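Local coordinates for protein putative agmatinase (Clostridium difficile, PDB 3LHL) that probably hydrolyses agmatine to putrescine and urea, as a manganese-dependent member of the arginase family, at residues A[96-99]-A[100-103]. Residues are numbered along the deposited sequence; the frame is centred on the assembly and turned at random.
Sequences GEHL and VTLP. With MN (manganese (II) ion), chain B.
Thr101 OG1 lies at the edge of the His98 imidazole, in the ring plane and 3.2 Å from His98 CD2, while it also hydrogen-bonds Asp245 and, more weakly, Thr200. The torsion of Thr101 explains this placement: chi1 of -67° puts the hydroxyl beside the backbone N and anti to the carbonyl carbon, on the side of the preceding turn where the CD2 edge of His98 lies. The opposite edge of the imidazole carries the metal, with His98 ND1 bonded to manganese at 2.2 Å. Asp121, Asp125 and Asp202 supply the remaining protein ligands of this ion, and His98 NE2 hydrogen-bonds Thr200.

The backbone turns tightly beneath these side chains. Thr101 N donates to His98 O (3.1 Å, N-H...O angle 156°), and Leu102 N donates to Leu99 O at 2.9 Å. Such three-residue spacing marks a 3-10 turn leading into helix 101-111; a weaker Val100 N bond to Glu97 O (3.4 Å) precedes it. Leu99 and Leu102 run side by side, where Leu99 CD1 lies 4.1 Å from Leu102 CD2, and Pro103 CD packs on Leu99 O at 3.3 Å.

The segment joins strand 90-95 of the parallel sheet of the arginase fold to helix 101-111, with His98 in the loop that follows the C-terminal end of the strand. With ND1 on the metal and NE2 tied to Thr200, both ring nitrogens are engaged, which should restrict rotation of the imidazole and keep ND1 directed at manganese.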
ATOM      1  N   GLY A  96      -3.013   0.233  -8.928  1.00 28.58           N
ATOM      2  CA  GLY A  96      -2.054   0.594  -9.935  1.00 24.26           C
ATOM      3  C   GLY A  96      -1.287   1.696  -9.228  1.00 21.38           C
ATOM      4  O   GLY A  96      -0.674   1.445  -8.192  1.00 17.66           O
ATOM      5  N   GLU A  97      -1.356   2.920  -9.738  1.00 20.24           N
ATOM      6  CA  GLU A  97      -0.617   4.015  -9.119  1.00 18.43           C
ATOM      7  C   GLU A  97      -1.010   4.306  -7.675  1.00 16.63           C
ATOM      8  O   GLU A  97      -2.095   3.936  -7.209  1.00 14.65           O
ATOM      9  CB  GLU A  97      -0.731   5.284  -9.957  1.00 19.08           C
ATOM     10  CG  GLU A  97      -2.108   5.857 -10.047  1.00 22.55           C
ATOM     11  CD  GLU A  97      -2.116   7.165 -10.808  1.00 25.93           C
ATOM     12  OE1 GLU A  97      -1.779   7.154 -12.015  1.00 26.27           O
ATOM     13  OE2 GLU A  97      -2.452   8.202 -10.194  1.00 26.51           O
ATOM     14  N   HIS A  98      -0.116   4.990  -6.973  1.00 15.97           N
ATOM     15  CA  HIS A  98      -0.323   5.298  -5.566  1.00 15.31           C
ATOM     16  C   HIS A  98      -1.488   6.241  -5.258  1.00 14.09           C
ATOM     17  O   HIS A  98      -1.948   6.309  -4.125  1.00 13.87           O
ATOM     18  CB  HIS A  98       0.975   5.850  -4.973  1.00 13.08           C
ATOM     19  CG  HIS A  98       1.198   5.455  -3.547  1.00 12.86           C
ATOM     20  ND1 HIS A  98       2.421   5.571  -2.925  1.00 12.28           N
ATOM     21  CD2 HIS A  98       0.352   4.946  -2.622  1.00 11.86           C
ATOM     22  CE1 HIS A  98       2.321   5.148  -1.679  1.00  9.83           C
ATOM     23  NE2 HIS A  98       1.076   4.764  -1.470  1.00 12.04           N
ATOM     24  N   LEU A  99      -1.985   6.956  -6.257  1.00 16.30           N
ATOM     25  CA  LEU A  99      -3.089   7.874  -5.994  1.00 17.04           C
ATOM     26  C   LEU A  99      -4.353   7.161  -5.496  1.00 16.76           C
ATOM     27  O   LEU A  99      -5.125   7.745  -4.738  1.00 17.49           O
ATOM     28  CB  LEU A  99      -3.408   8.705  -7.241  1.00 17.29           C
ATOM     29  CG  LEU A  99      -4.462   9.808  -7.069  1.00 20.17           C
ATOM     30  CD1 LEU A  99      -4.068  10.767  -5.948  1.00 16.73           C
ATOM     31  CD2 LEU A  99      -4.612  10.557  -8.380  1.00 20.20           C
ATOM     32  N   VAL A 100      -4.553   5.904  -5.899  1.00 14.13           N
ATOM     33  CA  VAL A 100      -5.740   5.155  -5.475  1.00 14.78           C
ATOM     34  C   VAL A 100      -5.866   5.094  -3.954  1.00 16.82           C
ATOM     35  O   VAL A 100      -6.951   4.869  -3.420  1.00 16.36           O
ATOM     36  CB  VAL A 100      -5.746   3.690  -6.017  1.00 14.11           C
ATOM     37  CG1 VAL A 100      -5.638   3.689  -7.536  1.00 12.54           C
ATOM     38  CG2 VAL A 100      -4.625   2.888  -5.385  1.00  9.66           C
ATOM     39  N   THR A 101      -4.746   5.290  -3.268  1.00 16.67           N
ATOM     40  CA  THR A 101      -4.717   5.268  -1.816  1.00 17.62           C
ATOM     41  C   THR A 101      -5.474   6.443  -1.176  1.00 18.56           C
ATOM     42  O   THR A 101      -6.032   6.303  -0.085  1.00 17.92           O
ATOM     43  CB  THR A 101      -3.252   5.281  -1.315  1.00 18.21           C
ATOM     44  OG1 THR A 101      -2.618   4.049  -1.681  1.00 22.20           O
ATOM     45  CG2 THR A 101      -3.190   5.454   0.198  1.00 18.36           C
ATOM     46  N   LEU A 102      -5.509   7.589  -1.851  1.00 16.20           N
ATOM     47  CA  LEU A 102      -6.178   8.764  -1.292  1.00 16.50           C
ATOM     48  C   LEU A 102      -7.658   8.531  -0.985  1.00 16.74           C
ATOM     49  O   LEU A 102      -8.082   8.683   0.160  1.00 17.19           O
ATOM     50  CB  LEU A 102      -5.996   9.976  -2.217  1.00 13.56           C
ATOM     51  CG  LEU A 102      -6.665  11.301  -1.830  1.00 14.77           C
ATOM     52  CD1 LEU A 102      -6.362  11.666  -0.369  1.00 15.12           C
ATOM     53  CD2 LEU A 102      -6.165  12.393  -2.770  1.00 12.95           C
ATOM     54  N   PRO A 103      -8.463   8.162  -1.998  1.00 16.49           N
ATOM     55  CA  PRO A 103      -9.887   7.928  -1.731  1.00 16.52           C
ATOM     56  C   PRO A 103     -10.123   6.767  -0.771  1.00 17.23           C
ATOM     57  O   PRO A 103     -11.043   6.804   0.045  1.00 16.44           O
ATOM     58  CB  PRO A 103     -10.466   7.665  -3.122  1.00 17.13           C
ATOM     59  CG  PRO A 103      -9.304   7.116  -3.891  1.00 15.50           C
ATOM     60  CD  PRO A 103      -8.169   8.004  -3.433  1.00 16.90           C
TER
HETATM   61 MN    MN B 301       4.384   6.056  -3.849  1.00 18.22          MN